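Local coordinates for inositol monophosphatase family protein (Staphylococcus aureus, PDB 5I3S), which probably hydrolyses phosphate monoesters such as inositol monophosphate, using the sugar phosphatase fold of the FIG superfamily, at residues G165-E170 and H259-Q264; A198-R203 and Q248-D253; N225-P230 and Q264-R269; E229-T232 and S238-V241; Q137-L142 and L213-E218. All coordinates share one frame; numbering follows the deposited sequence.

Contact 1 (G165-E170 and H259-Q264)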
# COMPACT_ATOMS: atom_id res chain seq x y z
N GLY A 165 -15.37 -2.09 -14.12
CA GLY A 165 -15.37 -3.23 -13.21
C GLY A 165 -15.15 -4.56 -13.87
O GLY A 165 -14.19 -5.26 -13.54
N GLU A 166 -15.99 -4.88 -14.86
CA GLU A 166 -15.96 -6.22 -15.46
C GLU A 166 -14.66 -6.45 -16.19
O GLU A 166 -14.06 -7.52 -16.08
CB GLU A 166 -17.16 -6.46 -16.41
CG GLU A 166 -18.40 -7.06 -15.76
CD GLU A 166 -18.15 -8.42 -15.11
OE1 GLU A 166 -18.21 -8.51 -13.86
OE2 GLU A 166 -17.87 -9.39 -15.84
N ILE A 167 -14.22 -5.42 -16.89
CA ILE A 167 -12.96 -5.43 -17.62
C ILE A 167 -11.77 -5.58 -16.69
O ILE A 167 -10.96 -6.47 -16.90
CB ILE A 167 -12.86 -4.19 -18.51
CG1 ILE A 167 -13.99 -4.23 -19.56
CG2 ILE A 167 -11.51 -4.12 -19.17
CD1 ILE A 167 -14.28 -2.89 -20.20
N PHE A 168 -11.67 -4.78 -15.63
CA PHE A 168 -10.55 -4.99 -14.68
C PHE A 168 -10.62 -6.31 -13.86
O PHE A 168 -9.58 -6.81 -13.37
CB PHE A 168 -10.33 -3.79 -13.74
CG PHE A 168 -9.68 -2.56 -14.37
CD1 PHE A 168 -8.55 -2.65 -15.16
CD2 PHE A 168 -10.14 -1.28 -14.04
CE1 PHE A 168 -7.93 -1.50 -15.66
CE2 PHE A 168 -9.53 -0.13 -14.55
CZ PHE A 168 -8.44 -0.25 -15.37
N LYS A 169 -11.81 -6.91 -13.73
CA LYS A 169 -11.97 -8.15 -12.93
C LYS A 169 -11.13 -9.30 -13.42
O LYS A 169 -10.54 -10.00 -12.61
CB LYS A 169 -13.42 -8.62 -12.83
CG LYS A 169 -14.06 -8.42 -11.45
CD LYS A 169 -14.88 -7.14 -11.31
CE LYS A 169 -15.93 -7.25 -10.22
NZ LYS A 169 -17.13 -7.92 -10.77
N GLU A 170 -11.07 -9.50 -14.73
CA GLU A 170 -10.31 -10.60 -15.32
C GLU A 170 -8.81 -10.40 -15.05
O GLU A 170 -8.13 -11.32 -14.64
CB GLU A 170 -10.67 -10.80 -16.83
CG GLU A 170 -11.93 -11.65 -17.07
N HIS A 259 -11.90 -3.53 -26.42
CA HIS A 259 -11.46 -2.20 -26.92
C HIS A 259 -12.60 -1.21 -27.12
O HIS A 259 -12.48 -0.06 -26.78
CB HIS A 259 -10.59 -2.26 -28.20
N ASP A 260 -13.71 -1.66 -27.70
CA ASP A 260 -14.83 -0.74 -28.06
C ASP A 260 -15.51 -0.13 -26.80
O ASP A 260 -15.80 1.05 -26.75
CB ASP A 260 -15.87 -1.45 -28.95
CG ASP A 260 -15.34 -1.79 -30.36
OD1 ASP A 260 -15.65 -2.90 -30.82
OD2 ASP A 260 -14.65 -0.97 -31.02
N ALA A 261 -15.69 -0.95 -25.78
CA ALA A 261 -16.18 -0.51 -24.50
C ALA A 261 -15.20 0.46 -23.83
O ALA A 261 -15.62 1.49 -23.30
CB ALA A 261 -16.48 -1.72 -23.61
N LEU A 262 -13.89 0.16 -23.87
CA LEU A 262 -12.90 1.12 -23.36
C LEU A 262 -12.89 2.41 -24.18
O LEU A 262 -12.78 3.52 -23.59
CB LEU A 262 -11.48 0.53 -23.33
CG LEU A 262 -11.22 -0.54 -22.28
CD1 LEU A 262 -9.95 -1.30 -22.63
CD2 LEU A 262 -11.09 0.08 -20.91
N ILE A 263 -13.06 2.32 -25.52
CA ILE A 263 -13.14 3.58 -26.33
C ILE A 263 -14.29 4.45 -25.88
O ILE A 263 -14.15 5.68 -25.73
CB ILE A 263 -13.23 3.34 -27.86
CG1 ILE A 263 -11.88 2.82 -28.39
CG2 ILE A 263 -13.64 4.58 -28.61
CD1 ILE A 263 -12.09 1.89 -29.55
N GLN A 264 -15.43 3.80 -25.66
CA GLN A 264 -16.62 4.54 -25.29
C GLN A 264 -16.42 5.23 -23.93
O GLN A 264 -16.71 6.39 -23.80
CB GLN A 264 -17.87 3.66 -25.30
CG GLN A 264 -19.08 4.37 -24.71
CD GLN A 264 -20.39 3.84 -25.26
OE1 GLN A 264 -20.64 3.89 -26.48
NE2 GLN A 264 -21.24 3.32 -24.37
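The helical turns at 165-170 and 259-264 stand with their backbones nearest at I167 and L262, whose CA atoms are 8.7 Å apart, a spacing bridged by side chains alone. I167 is aimed at the facing helix and supplies the whole approach from its side. Its CG1 branch stays beside the backbone N (chi1 -63°), and the nearly extended chi2 of 162° carries CD1 outward as the tip of the chain. That methyl meets two neighbours along helix 259-270: CD1 of I167 lies 4.2 Å from CB of A261, and the same CD1 is 4.4 Å from CG of L262. Both distances are at the loose end of van der Waals contact, and only 114 Å² is buried in total. In the α/β layers of the phosphatase fold, helix 164-174 rests against the sheet containing strand 198-201, which F168 touches through M200. Helix 259-270, the last of the chain, packs against helix 164-174 in turn. L255 of helix 244-255 touches both I167 and L262, so three helices meet here, and L227 adds to the apolar surroundings of L262. On helix 164-174 the polar side chains take no part in the interface: NZ of K169 forms a salt bridge with OE1 of E166, 3.3 Å away and weak as a hydrogen bond, while K169 also packs on L159 of the second subunit.

Contact 2 (A198-R203 and Q248-D253). With PO4 (phosphate ion), chain E.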
# COMPACT_ATOMS: atom_id res chain seq x y z
N ALA A 198 2.86 -4.23 -12.44
CA ALA A 198 2.09 -3.23 -13.16
C ALA A 198 1.15 -2.43 -12.26
O ALA A 198 0.82 -2.84 -11.15
CB ALA A 198 1.29 -3.89 -14.26
N TYR A 199 0.71 -1.29 -12.81
CA TYR A 199 -0.19 -0.37 -12.18
C TYR A 199 -1.15 0.17 -13.27
O TYR A 199 -0.76 0.41 -14.42
CB TYR A 199 0.61 0.79 -11.56
CG TYR A 199 -0.26 1.93 -11.11
CD1 TYR A 199 -1.21 1.74 -10.10
CD2 TYR A 199 -0.14 3.20 -11.67
CE1 TYR A 199 -2.03 2.77 -9.67
CE2 TYR A 199 -0.96 4.25 -11.27
CZ TYR A 199 -1.89 4.04 -10.23
OH TYR A 199 -2.77 5.05 -9.83
N MET A 200 -2.41 0.42 -12.88
CA MET A 200 -3.37 0.94 -13.81
C MET A 200 -4.42 1.78 -13.07
O MET A 200 -4.71 1.59 -11.83
CB MET A 200 -3.99 -0.22 -14.63
CG MET A 200 -4.75 -1.24 -13.78
SD MET A 200 -4.73 -2.95 -14.35
CE MET A 200 -3.06 -3.39 -13.94
N THR A 201 -4.98 2.73 -13.82
CA THR A 201 -6.09 3.54 -13.36
C THR A 201 -6.75 4.12 -14.60
O THR A 201 -6.07 4.37 -15.58
CB THR A 201 -5.67 4.70 -12.41
OG1 THR A 201 -6.78 5.60 -12.18
CG2 THR A 201 -4.50 5.54 -12.98
N PRO A 202 -8.08 4.35 -14.54
CA PRO A 202 -8.78 4.97 -15.67
C PRO A 202 -8.54 6.45 -15.84
O PRO A 202 -8.90 6.97 -16.87
CB PRO A 202 -10.26 4.79 -15.32
CG PRO A 202 -10.26 4.53 -13.80
CD PRO A 202 -9.00 3.80 -13.53
N ARG A 203 -7.95 7.15 -14.87
CA ARG A 203 -7.88 8.62 -14.96
C ARG A 203 -6.70 9.16 -14.17
O ARG A 203 -6.61 8.91 -12.99
CB ARG A 203 -9.15 9.28 -14.40
N GLN A 248 2.42 -5.85 -22.42
CA GLN A 248 1.88 -6.39 -23.68
C GLN A 248 0.82 -7.49 -23.47
O GLN A 248 -0.15 -7.51 -24.19
CB GLN A 248 3.00 -6.77 -24.73
CG GLN A 248 3.90 -8.00 -24.50
CD GLN A 248 5.30 -7.94 -25.19
OE1 GLN A 248 6.20 -8.78 -24.91
NE2 GLN A 248 5.50 -6.95 -26.05
N GLU A 249 0.98 -8.35 -22.46
CA GLU A 249 -0.08 -9.34 -22.09
C GLU A 249 -1.38 -8.69 -21.57
O GLU A 249 -2.49 -9.12 -21.93
CB GLU A 249 0.46 -10.33 -21.04
CG GLU A 249 -0.47 -11.49 -20.61
CD GLU A 249 0.12 -12.31 -19.51
OE1 GLU A 249 1.26 -12.01 -19.02
OE2 GLU A 249 -0.58 -13.25 -19.06
N ILE A 250 -1.27 -7.71 -20.67
CA ILE A 250 -2.49 -7.05 -20.18
C ILE A 250 -3.20 -6.32 -21.34
O ILE A 250 -4.41 -6.44 -21.48
CB ILE A 250 -2.24 -6.04 -19.02
CG1 ILE A 250 -1.70 -6.76 -17.79
CG2 ILE A 250 -3.54 -5.34 -18.64
CD1 ILE A 250 -1.08 -5.85 -16.77
N SER A 251 -2.45 -5.54 -22.12
CA SER A 251 -3.04 -4.80 -23.23
C SER A 251 -3.60 -5.79 -24.27
O SER A 251 -4.79 -5.74 -24.58
CB SER A 251 -2.05 -3.81 -23.82
OG SER A 251 -2.70 -2.90 -24.71
N ASN A 252 -2.78 -6.75 -24.73
CA ASN A 252 -3.10 -7.64 -25.89
C ASN A 252 -4.18 -8.69 -25.62
O ASN A 252 -5.09 -8.89 -26.41
N ASP A 253 -4.12 -9.29 -24.46
CA ASP A 253 -4.97 -10.42 -24.11
C ASP A 253 -6.16 -9.97 -23.20
O ASP A 253 -7.21 -10.57 -23.23
CB ASP A 253 -3.98 -11.40 -23.48
CG ASP A 253 -4.58 -12.66 -23.04
OD1 ASP A 253 -5.78 -12.76 -22.82
OD2 ASP A 253 -3.77 -13.59 -22.84
P PO4 E . -4.56 4.71 -6.59
O1 PO4 E . -3.39 5.60 -6.25
O2 PO4 E . -5.82 5.27 -6.03
O3 PO4 E . -4.25 3.35 -5.98
O4 PO4 E . -4.63 4.56 -8.09
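Strand 198-201, a member of the five-stranded mixed sheet, is covered here by helix 244-255 in an α/β layer, with I250 of the helix laid over A198 and M200 of the strand. One methyl does all the touching on the helix side: CD1 of I250 is 4.0 Å from CB of A198 and 4.2 Å from CE of M200. The two strand residues are next but one to each other, so their side chains leave the same sheet face. The bent thioether of M200 (chi3 74°) brings its CE back along the strand, to 4.4 Å from CB of A198, and the two methyl groups form one apolar patch for I250. Y199, between them, points away from the helix; helix 184-193 packs on it. Its hydroxyl gives a hydrogen bond from OH of Y199 to O4 of the phosphate, 2.6 Å long, with the oxygen at the ring edge and in its plane. The ion probably came from the crystallisation liquor. The chemistry therefore differs between the two sheet faces: towards helix 244-255 it is wholly apolar, depending on shape and burial, whereas Y199 presents on the other face a hydroxyl able to bind an anion.

Contact 3 (N225-P230 and Q264-R269)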
# COMPACT_ATOMS: atom_id res chain seq x y z
N ASN A 225 -1.94 4.40 -22.37
CA ASN A 225 -3.26 4.48 -21.79
C ASN A 225 -3.88 3.11 -21.98
O ASN A 225 -3.18 2.16 -22.44
CB ASN A 225 -4.05 5.64 -22.38
CG ASN A 225 -4.59 5.39 -23.76
OD1 ASN A 225 -4.35 4.39 -24.41
ND2 ASN A 225 -5.34 6.34 -24.22
N LEU A 226 -5.17 2.99 -21.61
CA LEU A 226 -5.85 1.70 -21.66
C LEU A 226 -6.15 1.21 -23.07
O LEU A 226 -6.46 0.02 -23.25
CB LEU A 226 -7.11 1.71 -20.82
CG LEU A 226 -6.90 1.87 -19.29
CD1 LEU A 226 -8.24 2.06 -18.61
CD2 LEU A 226 -6.12 0.75 -18.63
N LEU A 227 -6.08 2.12 -24.06
CA LEU A 227 -6.25 1.77 -25.47
C LEU A 227 -4.89 1.51 -26.15
O LEU A 227 -4.86 1.41 -27.37
CB LEU A 227 -6.94 2.91 -26.19
CG LEU A 227 -8.25 3.33 -25.54
CD1 LEU A 227 -8.89 4.53 -26.25
CD2 LEU A 227 -9.19 2.13 -25.51
N GLY A 228 -3.79 1.50 -25.39
CA GLY A 228 -2.44 1.38 -25.93
C GLY A 228 -1.84 2.63 -26.59
O GLY A 228 -0.86 2.52 -27.30
N GLU A 229 -2.46 3.79 -26.37
CA GLU A 229 -1.99 5.02 -27.00
C GLU A 229 -0.93 5.64 -26.10
O GLU A 229 -0.98 5.51 -24.88
CB GLU A 229 -3.15 6.02 -27.19
CG GLU A 229 -4.40 5.46 -27.86
CD GLU A 229 -5.64 6.37 -27.77
OE1 GLU A 229 -6.61 6.14 -28.51
OE2 GLU A 229 -5.68 7.32 -26.99
N PRO A 230 0.05 6.33 -26.68
CA PRO A 230 1.12 6.90 -25.83
C PRO A 230 0.64 8.00 -24.88
O PRO A 230 -0.26 8.74 -25.24
CB PRO A 230 2.10 7.52 -26.86
CG PRO A 230 1.33 7.61 -28.17
CD PRO A 230 0.33 6.47 -28.12
N GLN A 264 -15.43 3.80 -25.66
CA GLN A 264 -16.62 4.54 -25.29
C GLN A 264 -16.42 5.23 -23.93
O GLN A 264 -16.71 6.39 -23.80
CB GLN A 264 -17.87 3.66 -25.30
CG GLN A 264 -19.08 4.37 -24.71
CD GLN A 264 -20.39 3.84 -25.26
OE1 GLN A 264 -20.64 3.89 -26.48
NE2 GLN A 264 -21.24 3.32 -24.37
N LEU A 265 -15.93 4.48 -22.93
CA LEU A 265 -15.56 5.07 -21.62
C LEU A 265 -14.64 6.25 -21.77
O LEU A 265 -14.90 7.37 -21.25
CB LEU A 265 -14.88 4.03 -20.73
CG LEU A 265 -15.77 2.90 -20.19
CD1 LEU A 265 -14.90 2.06 -19.30
CD2 LEU A 265 -16.99 3.41 -19.42
N HIS A 266 -13.58 6.01 -22.53
CA HIS A 266 -12.60 7.06 -22.79
C HIS A 266 -13.23 8.33 -23.38
O HIS A 266 -12.94 9.43 -22.91
CB HIS A 266 -11.50 6.50 -23.72
CG HIS A 266 -10.39 7.47 -23.96
ND1 HIS A 266 -9.22 7.46 -23.23
CD2 HIS A 266 -10.31 8.52 -24.81
CE1 HIS A 266 -8.44 8.44 -23.66
NE2 HIS A 266 -9.09 9.10 -24.60
N GLU A 267 -14.06 8.19 -24.43
CA GLU A 267 -14.69 9.38 -25.03
C GLU A 267 -15.63 10.07 -24.01
O GLU A 267 -15.63 11.31 -23.89
CB GLU A 267 -15.43 9.05 -26.34
CG GLU A 267 -14.51 8.61 -27.47
CD GLU A 267 -13.59 9.71 -27.99
OE1 GLU A 267 -13.88 10.90 -27.74
OE2 GLU A 267 -12.57 9.40 -28.65
N GLN A 268 -16.39 9.28 -23.26
CA GLN A 268 -17.30 9.86 -22.23
C GLN A 268 -16.56 10.66 -21.13
O GLN A 268 -17.06 11.70 -20.64
CB GLN A 268 -18.18 8.75 -21.60
CG GLN A 268 -19.17 8.13 -22.58
CD GLN A 268 -19.79 6.82 -22.11
OE1 GLN A 268 -20.75 6.35 -22.73
NE2 GLN A 268 -19.27 6.23 -21.02
N ARG A 269 -15.35 10.21 -20.77
CA ARG A 269 -14.54 10.81 -19.70
C ARG A 269 -13.76 12.05 -20.20
O ARG A 269 -13.76 13.08 -19.54
CB ARG A 269 -13.59 9.75 -19.14
CG ARG A 269 -12.97 10.05 -17.79
CD ARG A 269 -12.01 8.96 -17.37
NE ARG A 269 -12.63 7.91 -16.57
CZ ARG A 269 -12.93 8.01 -15.27
NH1 ARG A 269 -12.70 9.14 -14.58
NH2 ARG A 269 -13.49 6.98 -14.63
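OD1 of N225 is gripped by two backbone amides, close to where the same side chain meets H266. The N of L227 reaches OD1 of N225 at 2.9 Å, and the N of E229 reaches that OD1 at 2.8 Å. They arrive from opposite faces of the amide plane, well out of it, and the bond from E229 is the straighter. The bond from L227 makes an Asx turn, superposed on a type I β turn from N225 to G228. With chi1 at 76°, CG of N225 sits between the backbone N and the carbonyl carbon, folded back over the turn that it braces. Its ND2 gives a 3.0 Å hydrogen bond to OE2 of E229, meeting the carboxylate from above its plane; N237 is a second partner of ND2. Helix 259-270, the last of the chain, packs part of its surface against this loop, which follows strand 222-224. H266 extends from the helix with CG anti to its backbone N and lies among three loop side chains. CD1 of L227 lies over one ring face, 4.0 Å from CG of H266 and offset toward the rim. ND2 of N225 comes within 3.8 Å of CE1 of H266, with amide and ring planes 71° apart, and the ring of F270 meets the imidazole as well. OE2 of E229 is 4.5 Å from NE2 of H266, too far for a bond. The loop's own polar bonds probably hold its shape, and the helix adds van der Waals contact through H266, whose protonated form the carboxylate could at most modestly favour.

Contact 4 (E229-T232 and S238-V241)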
# COMPACT_ATOMS: atom_id res chain seq x y z
N GLU A 229 -2.46 3.79 -26.37
CA GLU A 229 -1.99 5.02 -27.00
C GLU A 229 -0.93 5.64 -26.10
O GLU A 229 -0.98 5.51 -24.88
CB GLU A 229 -3.15 6.02 -27.19
CG GLU A 229 -4.40 5.46 -27.86
CD GLU A 229 -5.64 6.37 -27.77
OE1 GLU A 229 -6.61 6.14 -28.51
OE2 GLU A 229 -5.68 7.32 -26.99
N PRO A 230 0.05 6.33 -26.68
CA PRO A 230 1.12 6.90 -25.83
C PRO A 230 0.64 8.00 -24.88
O PRO A 230 -0.26 8.74 -25.24
CB PRO A 230 2.10 7.52 -26.86
CG PRO A 230 1.33 7.61 -28.17
CD PRO A 230 0.33 6.47 -28.12
N LEU A 231 1.29 8.15 -23.72
CA LEU A 231 0.98 9.22 -22.78
C LEU A 231 1.74 10.45 -23.13
O LEU A 231 2.87 10.38 -23.52
CB LEU A 231 1.37 8.85 -21.34
CG LEU A 231 0.67 7.62 -20.83
CD1 LEU A 231 1.21 7.23 -19.47
CD2 LEU A 231 -0.83 7.84 -20.79
N THR A 232 1.09 11.58 -22.98
CA THR A 232 1.70 12.85 -23.26
C THR A 232 1.22 13.77 -22.16
O THR A 232 0.26 13.45 -21.46
CB THR A 232 1.30 13.43 -24.65
OG1 THR A 232 -0.11 13.68 -24.69
CG2 THR A 232 1.66 12.46 -25.78
N SER A 238 -6.19 7.77 -19.17
CA SER A 238 -6.07 6.51 -18.47
C SER A 238 -4.60 6.07 -18.54
O SER A 238 -3.74 6.71 -19.24
CB SER A 238 -7.05 5.48 -19.05
OG SER A 238 -6.63 4.98 -20.31
N ILE A 239 -4.27 5.01 -17.81
CA ILE A 239 -2.86 4.68 -17.50
C ILE A 239 -2.74 3.17 -17.33
O ILE A 239 -3.48 2.58 -16.57
CB ILE A 239 -2.40 5.30 -16.14
CG1 ILE A 239 -2.52 6.80 -16.15
CG2 ILE A 239 -0.94 4.92 -15.81
CD1 ILE A 239 -1.46 7.53 -16.99
N LEU A 240 -1.82 2.58 -18.08
CA LEU A 240 -1.30 1.22 -17.83
C LEU A 240 0.23 1.27 -17.95
O LEU A 240 0.75 1.70 -18.97
CB LEU A 240 -1.87 0.25 -18.84
CG LEU A 240 -1.31 -1.17 -18.85
CD1 LEU A 240 -1.77 -1.84 -17.58
CD2 LEU A 240 -1.66 -2.02 -20.09
N VAL A 241 0.93 0.87 -16.90
CA VAL A 241 2.39 0.84 -16.86
C VAL A 241 2.84 -0.48 -16.28
O VAL A 241 2.13 -1.12 -15.47
CB VAL A 241 3.01 1.99 -16.06
CG1 VAL A 241 2.60 3.34 -16.64
CG2 VAL A 241 2.69 1.94 -14.59
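L231, in the long loop of the β hairpin between strands 222-224 and 237-242, points its side chain at S238 and I239 of the second strand. That strand runs antiparallel between 198-201 and 222-224 in the five-stranded sheet, and the loop folds back over its beginning. The backbones stay well separated, with 8.0 Å between the CA atoms of L231 and I239, so the leucine must reach. From its CB, which lies beyond contact range of the strand, the chain turns with CG beside the backbone N (chi1 -60°). CG of L231 is then 4.4 Å from CD1 of I239, the first approach of any note. Both end methyls reach I239, and CD2 also touches the backbone, at 3.5 Å from the carbonyl O of S238, a methyl resting on an oxygen. CD2 packs near the backbone N of N225 too, earlier in the loop, while CD1 packs on L213 of helix 206-218. I239 is directed away from the loop at its CB, but its chi2 of -73° bends the end of the CG1 branch back toward the leucine, and the two side chains cross at about a right angle. The polar end of S238 is engaged elsewhere: its OG is hydrogen-bonded to the N of L226, tying the strand to the same loop. Across the two segments methyls meet one another and a carbonyl oxygen, 116 Å² being buried in all. CD1 of I239 sits against both leucine methyls, 3.7 Å from CD1 and 3.9 Å from CD2 of L231.

Contact 5 (Q137-L142 and L213-E218)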
# COMPACT_ATOMS: atom_id res chain seq x y z
N GLN A 137 21.66 5.59 -5.47
CA GLN A 137 21.70 4.20 -5.99
C GLN A 137 20.93 4.07 -7.31
O GLN A 137 19.76 4.47 -7.40
CB GLN A 137 21.08 3.16 -5.01
CG GLN A 137 21.70 3.11 -3.63
CD GLN A 137 23.21 2.83 -3.63
OE1 GLN A 137 23.72 2.00 -4.41
NE2 GLN A 137 23.94 3.52 -2.76
N PRO A 138 21.58 3.47 -8.32
CA PRO A 138 20.93 3.34 -9.61
C PRO A 138 19.89 2.23 -9.53
O PRO A 138 20.10 1.28 -8.81
CB PRO A 138 22.11 3.01 -10.57
CG PRO A 138 23.15 2.36 -9.71
CD PRO A 138 22.97 2.95 -8.32
N LEU A 139 18.78 2.37 -10.23
CA LEU A 139 17.79 1.30 -10.37
C LEU A 139 18.19 0.42 -11.54
O LEU A 139 18.70 0.93 -12.53
CB LEU A 139 16.43 1.90 -10.65
CG LEU A 139 15.87 2.80 -9.55
CD1 LEU A 139 14.49 3.23 -9.96
CD2 LEU A 139 15.82 2.04 -8.23
N LYS A 140 17.95 -0.88 -11.41
CA LYS A 140 18.17 -1.89 -12.46
C LYS A 140 17.03 -1.88 -13.48
O LYS A 140 15.87 -1.63 -13.10
CB LYS A 140 18.20 -3.33 -11.90
CG LYS A 140 19.16 -3.61 -10.74
CD LYS A 140 20.61 -3.47 -11.15
CE LYS A 140 21.44 -2.77 -10.07
NZ LYS A 140 22.57 -2.03 -10.71
N PRO A 141 17.35 -2.20 -14.77
CA PRO A 141 16.31 -2.50 -15.73
C PRO A 141 15.36 -3.55 -15.22
O PRO A 141 15.69 -4.41 -14.34
CB PRO A 141 17.08 -2.99 -16.96
CG PRO A 141 18.39 -2.29 -16.88
CD PRO A 141 18.69 -2.29 -15.39
N LEU A 142 14.16 -3.43 -15.74
CA LEU A 142 13.09 -4.33 -15.42
C LEU A 142 13.24 -5.57 -16.27
O LEU A 142 13.78 -5.51 -17.36
CB LEU A 142 11.75 -3.63 -15.71
CG LEU A 142 11.47 -2.35 -14.88
CD1 LEU A 142 10.09 -1.83 -15.19
CD2 LEU A 142 11.60 -2.64 -13.39
N LEU A 213 7.01 8.90 -15.09
CA LEU A 213 7.17 8.33 -16.42
C LEU A 213 8.63 8.33 -16.91
O LEU A 213 9.06 7.38 -17.55
CB LEU A 213 6.30 9.06 -17.42
CG LEU A 213 5.44 8.17 -18.28
CD1 LEU A 213 4.54 7.20 -17.50
CD2 LEU A 213 4.62 9.11 -19.14
N VAL A 214 9.37 9.38 -16.58
CA VAL A 214 10.77 9.51 -17.03
C VAL A 214 11.61 8.44 -16.35
O VAL A 214 12.46 7.78 -17.00
CB VAL A 214 11.33 10.94 -16.75
CG1 VAL A 214 12.79 11.09 -17.20
CG2 VAL A 214 10.46 11.99 -17.43
N ILE A 215 11.34 8.22 -15.06
CA ILE A 215 12.01 7.20 -14.24
C ILE A 215 11.69 5.78 -14.78
O ILE A 215 12.58 4.95 -15.02
CB ILE A 215 11.64 7.39 -12.73
CG1 ILE A 215 12.19 8.74 -12.21
CG2 ILE A 215 12.18 6.26 -11.87
CD1 ILE A 215 11.47 9.36 -11.04
N LEU A 216 10.42 5.53 -14.99
CA LEU A 216 9.96 4.28 -15.57
C LEU A 216 10.68 3.98 -16.86
O LEU A 216 11.15 2.89 -17.06
CB LEU A 216 8.44 4.38 -15.87
CG LEU A 216 7.52 3.17 -16.02
CD1 LEU A 216 6.69 3.19 -17.29
CD2 LEU A 216 8.21 1.84 -15.81
N TYR A 217 10.75 4.94 -17.76
CA TYR A 217 11.31 4.69 -19.07
C TYR A 217 12.86 4.40 -19.00
O TYR A 217 13.35 3.51 -19.71
CB TYR A 217 10.93 5.80 -20.06
CG TYR A 217 9.48 5.76 -20.64
CD1 TYR A 217 8.75 4.55 -20.85
CD2 TYR A 217 8.88 6.93 -21.07
N GLU A 218 13.58 5.05 -18.08
CA GLU A 218 15.00 4.71 -17.85
C GLU A 218 15.27 3.29 -17.40
O GLU A 218 16.33 2.77 -17.75
CB GLU A 218 15.68 5.68 -16.92
CG GLU A 218 15.79 7.05 -17.53
CD GLU A 218 16.62 7.07 -18.83
OE1 GLU A 218 17.81 6.64 -18.81
OE2 GLU A 218 16.09 7.55 -19.86
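L139 and L142, in the segment that begins with the edge strand at 137-138 of the seven-stranded sheet, lie against I215 and L216 of helix 206-218. This helix runs between the two sheets of the α-β-α-β-α sandwich: I215 also touches Y124 and A126 of the larger sheet, while L216 touches A223 of the smaller one. The apolar contacts come as two separate pairs. CD1 of L139 meets CG2 of I215 at 4.3 Å, so the branch methyl of the isoleucine, not its longer arm, takes part. At the other pair L216 starts away from the loop, and with CG anti to its backbone N (chi1 -158°) one end methyl nevertheless comes round to L142; the two leucines cross at about a right angle. Together the pairs leave a light interface of 108 Å², with the nearest CA atoms, those of L142 and L216, 9.2 Å apart. The polar bonds belong to the separate elements and their neighbours. Within the helix, N of Y217 bonds to O of L213 at 3.0 Å and N of E218 to O of V214 at 3.1 Å. The carboxylate of E218 accepts from the backbone N atoms of G129 and G131, fastening the helix end to the turn between strands 122-127 and 132-134. L139 pairs through its backbone with A132, and L142 with V219. The closest approach across the two segments is CD1 of L142 to CD2 of L216, at 4.2 Å.

In the fold
Contacts 1, 2 and 4 are buried and 3 and 5 only partly so. Contacts 2 and 4 use neighbouring strands of the five-stranded sheet, 198-201 and 237-242, joined by backbone bonds such as T201 O to I239 N. Contacts 1 and 3 share helix 259-270, and L262 packs on L227 between them; contacts 3 and 4 share E229 and P230. M200 of contact 2 touches F168 of contact 1, continuing the apolar layer. Contact 5 stands farthest off, about 29 Å from contact 1 centre to centre, yet its L213 touches L231 and its L216 touches V241 of contact 4. Methyl groups dominate everywhere except at contact 3, where an imidazole meets a loop with internal polar bonds.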